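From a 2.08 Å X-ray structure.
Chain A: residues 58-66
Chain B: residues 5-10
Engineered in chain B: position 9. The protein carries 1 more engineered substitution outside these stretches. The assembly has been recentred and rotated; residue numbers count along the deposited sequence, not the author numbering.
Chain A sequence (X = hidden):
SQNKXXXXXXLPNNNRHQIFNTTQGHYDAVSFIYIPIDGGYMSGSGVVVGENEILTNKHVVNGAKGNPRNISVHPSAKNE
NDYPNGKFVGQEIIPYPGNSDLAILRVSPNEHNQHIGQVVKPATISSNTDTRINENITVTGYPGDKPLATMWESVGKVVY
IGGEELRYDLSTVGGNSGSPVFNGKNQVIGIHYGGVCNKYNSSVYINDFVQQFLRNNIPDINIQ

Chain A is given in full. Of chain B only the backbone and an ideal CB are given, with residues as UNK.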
# COMPACT_ATOMS: atom_id res chain seq x y z
N LYS A 58 -7.87 1.27 -1.94
CA LYS A 58 -7.41 2.22 -2.97
C LYS A 58 -6.41 1.56 -3.92
O LYS A 58 -6.50 1.73 -5.15
CB LYS A 58 -6.77 3.45 -2.32
CG LYS A 58 -7.74 4.51 -1.79
CD LYS A 58 -7.01 5.43 -0.82
CE LYS A 58 -7.89 6.56 -0.34
NZ LYS A 58 -7.31 7.20 0.87
N HIS A 59 -5.43 0.83 -3.38
CA HIS A 59 -4.39 0.29 -4.26
C HIS A 59 -4.91 -0.85 -5.12
O HIS A 59 -4.27 -1.18 -6.13
CB HIS A 59 -3.13 -0.13 -3.45
CG HIS A 59 -3.24 -1.47 -2.77
ND1 HIS A 59 -3.50 -1.60 -1.42
CD2 HIS A 59 -3.09 -2.73 -3.24
CE1 HIS A 59 -3.52 -2.88 -1.09
NE2 HIS A 59 -3.28 -3.59 -2.18
N VAL A 60 -6.06 -1.43 -4.78
CA VAL A 60 -6.68 -2.43 -5.65
C VAL A 60 -7.35 -1.77 -6.84
O VAL A 60 -7.06 -2.11 -8.00
CB VAL A 60 -7.67 -3.32 -4.87
CG1 VAL A 60 -8.55 -4.10 -5.85
CG2 VAL A 60 -6.94 -4.29 -3.97
N VAL A 61 -8.28 -0.84 -6.59
CA VAL A 61 -8.97 -0.20 -7.72
C VAL A 61 -8.01 0.54 -8.63
O VAL A 61 -8.31 0.74 -9.81
CB VAL A 61 -10.10 0.74 -7.23
CG1 VAL A 61 -11.20 -0.06 -6.54
CG2 VAL A 61 -9.55 1.81 -6.30
N ASN A 62 -6.84 0.96 -8.11
CA ASN A 62 -5.82 1.63 -8.91
C ASN A 62 -5.44 0.83 -10.15
O ASN A 62 -5.02 1.42 -11.15
CB ASN A 62 -4.55 1.88 -8.09
CG ASN A 62 -4.61 3.14 -7.27
OD1 ASN A 62 -5.57 3.91 -7.35
ND2 ASN A 62 -3.59 3.36 -6.46
N GLY A 63 -5.57 -0.49 -10.09
CA GLY A 63 -5.22 -1.32 -11.22
C GLY A 63 -6.00 -1.01 -12.47
O GLY A 63 -5.55 -1.33 -13.57
N ALA A 64 -7.17 -0.39 -12.32
CA ALA A 64 -8.00 0.02 -13.45
C ALA A 64 -7.49 1.28 -14.14
O ALA A 64 -8.07 1.68 -15.15
CB ALA A 64 -9.44 0.26 -12.98
N LYS A 65 -6.44 1.91 -13.60
CA LYS A 65 -5.85 3.11 -14.18
C LYS A 65 -6.91 4.20 -14.42
O LYS A 65 -6.94 4.85 -15.46
CB LYS A 65 -5.10 2.78 -15.47
CG LYS A 65 -3.96 1.78 -15.27
CD LYS A 65 -3.02 1.73 -16.47
CE LYS A 65 -1.98 0.62 -16.32
NZ LYS A 65 -1.07 0.54 -17.49
N GLY A 66 -7.80 4.37 -13.44
CA GLY A 66 -8.78 5.44 -13.47
C GLY A 66 -10.11 5.08 -14.10
O GLY A 66 -11.07 5.85 -13.95
N UNK B 5 0.61 -5.35 -9.94
CA UNK B 5 0.18 -4.26 -9.07
C UNK B 5 0.33 -2.94 -9.83
O UNK B 5 1.03 -2.86 -10.84
CB UNK B 5 0.99 -4.24 -7.77
N UNK B 6 -0.35 -1.91 -9.34
CA UNK B 6 -0.26 -0.56 -9.90
C UNK B 6 -0.34 0.42 -8.74
O UNK B 6 -1.37 1.06 -8.50
CB UNK B 6 -1.36 -0.30 -10.93
N UNK B 7 0.74 0.54 -7.96
CA UNK B 7 0.67 1.35 -6.73
C UNK B 7 0.53 2.84 -6.98
O UNK B 7 0.02 3.54 -6.09
CB UNK B 7 1.92 1.11 -5.88
N UNK B 8 0.96 3.37 -8.12
CA UNK B 8 0.87 4.81 -8.30
C UNK B 8 0.62 5.15 -9.77
O UNK B 8 0.65 4.28 -10.65
CB UNK B 8 2.15 5.49 -7.80
N UNK B 9 0.36 6.42 -10.01
CA UNK B 9 -0.45 6.83 -11.15
C UNK B 9 0.27 7.81 -12.06
O UNK B 9 0.93 8.74 -11.60
CB UNK B 9 -1.76 7.45 -10.66
N UNK B 10 0.10 7.60 -13.37
CA UNK B 10 0.38 8.64 -14.35
C UNK B 10 -0.78 9.63 -14.31
O UNK B 10 -1.95 9.23 -14.46
CB UNK B 10 0.57 8.06 -15.75

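Position 5 has its CA-to-CB bond sideways to chain A, and no atom of the chain A stretch lies within 5.5 Å of the ideal CB. Backbone angles of -157/162 are extended and suit most residues, so the contact selects nothing here. The deposited residue is Ser B5, chi1 70° (p), whose side chain comes no nearer than 6.3 Å, Ser B5 CB to His A59 CD2.

Position 6 is where chain A offers a surface. CA-to-CB points toward it, and the ideal CB sits 4.0 Å from Gly A63 CA and 4.0 Å from Asn A62 O. The backbones draw near here, the CA atoms of Gly A63 and position 6 being 5.2 Å apart. The extended chain of Lys A65 runs alongside, Lys A65 CG lying 5.5 Å from the ideal CB of position 6. A flat ring or a long aliphatic chain could use this methylene surface; a small side chain would leave it largely uncovered. The carbonyl of Asn A62 already accepts a hydrogen bond from Lys A65 N (2.9 Å, N to O). The residue is Tyr B6, chi1 -162° (t), with 105 Å² covered by chain A. Its CB packs 4.0 Å from Gly A63 CA, and Lys A65 CE lies over one ring face, 4.0 Å from the centroid and 28° off the normal, a CH-pi contact. Tyr B6 CD2 comes within 3.3 Å of Asn A62 O. The backbones are joined through water 1, which accepts from Tyr B6 N (2.9 Å to the water O) and donates to His A59 O (2.7 Å from the water O).

Position 7 points its CB away, so its backbone is what chain A meets. Phi of -69° is compatible with proline as well as many other residues. Pro B7 occupies it, its ring no nearer than 5.9 Å, Pro B7 CB to His A59 CB; its carbonyl O is 3.6 Å from Asn A62 ND2, close but not a hydrogen bond.

Position 8 also points away, at -148/172, and chain A imposes no visible preference. Ser B8, chi1 72° (p), makes no contact across the stretches.

Position 9 has a sideways CB with no chain A atom within 5.5 Å, leaving room for small or medium side chains. The residue is Cys B9, an engineered substitution covalently bonded to a group elsewhere in the structure. With chi1 at -43° (m), its SG approaches Asn A62 ND2 to 4.4 Å.

Position 10 is out of reach, so many residues would fit. Ile B10 (chi1 and chi2 both m) comes no nearer than 7.3 Å, Ile B10 CG1 to Lys A65 CD.

Chain B, residues 5-10: SYPSCI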
# COMPACT_ATOMS: atom_id res chain seq x y z
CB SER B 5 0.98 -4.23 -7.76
OG SER B 5 2.32 -3.83 -7.99
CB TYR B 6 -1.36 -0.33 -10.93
CG TYR B 6 -1.12 0.84 -11.87
CD1 TYR B 6 -0.14 0.77 -12.86
CD2 TYR B 6 -1.88 2.00 -11.78
CE1 TYR B 6 0.07 1.83 -13.73
CE2 TYR B 6 -1.67 3.07 -12.64
CZ TYR B 6 -0.70 2.98 -13.62
OH TYR B 6 -0.49 4.05 -14.47
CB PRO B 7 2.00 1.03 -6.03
CG PRO B 7 2.94 0.70 -7.16
CD PRO B 7 2.07 -0.07 -8.16
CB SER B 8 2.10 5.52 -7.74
OG SER B 8 3.22 5.30 -8.56
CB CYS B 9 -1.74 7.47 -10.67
SG CYS B 9 -2.50 6.58 -9.27
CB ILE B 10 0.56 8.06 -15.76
CG1 ILE B 10 1.79 7.15 -15.82
CG2 ILE B 10 0.62 9.19 -16.80
CD1 ILE B 10 3.10 7.85 -15.46
O HOH W 1 -1.87 -2.09 -6.88
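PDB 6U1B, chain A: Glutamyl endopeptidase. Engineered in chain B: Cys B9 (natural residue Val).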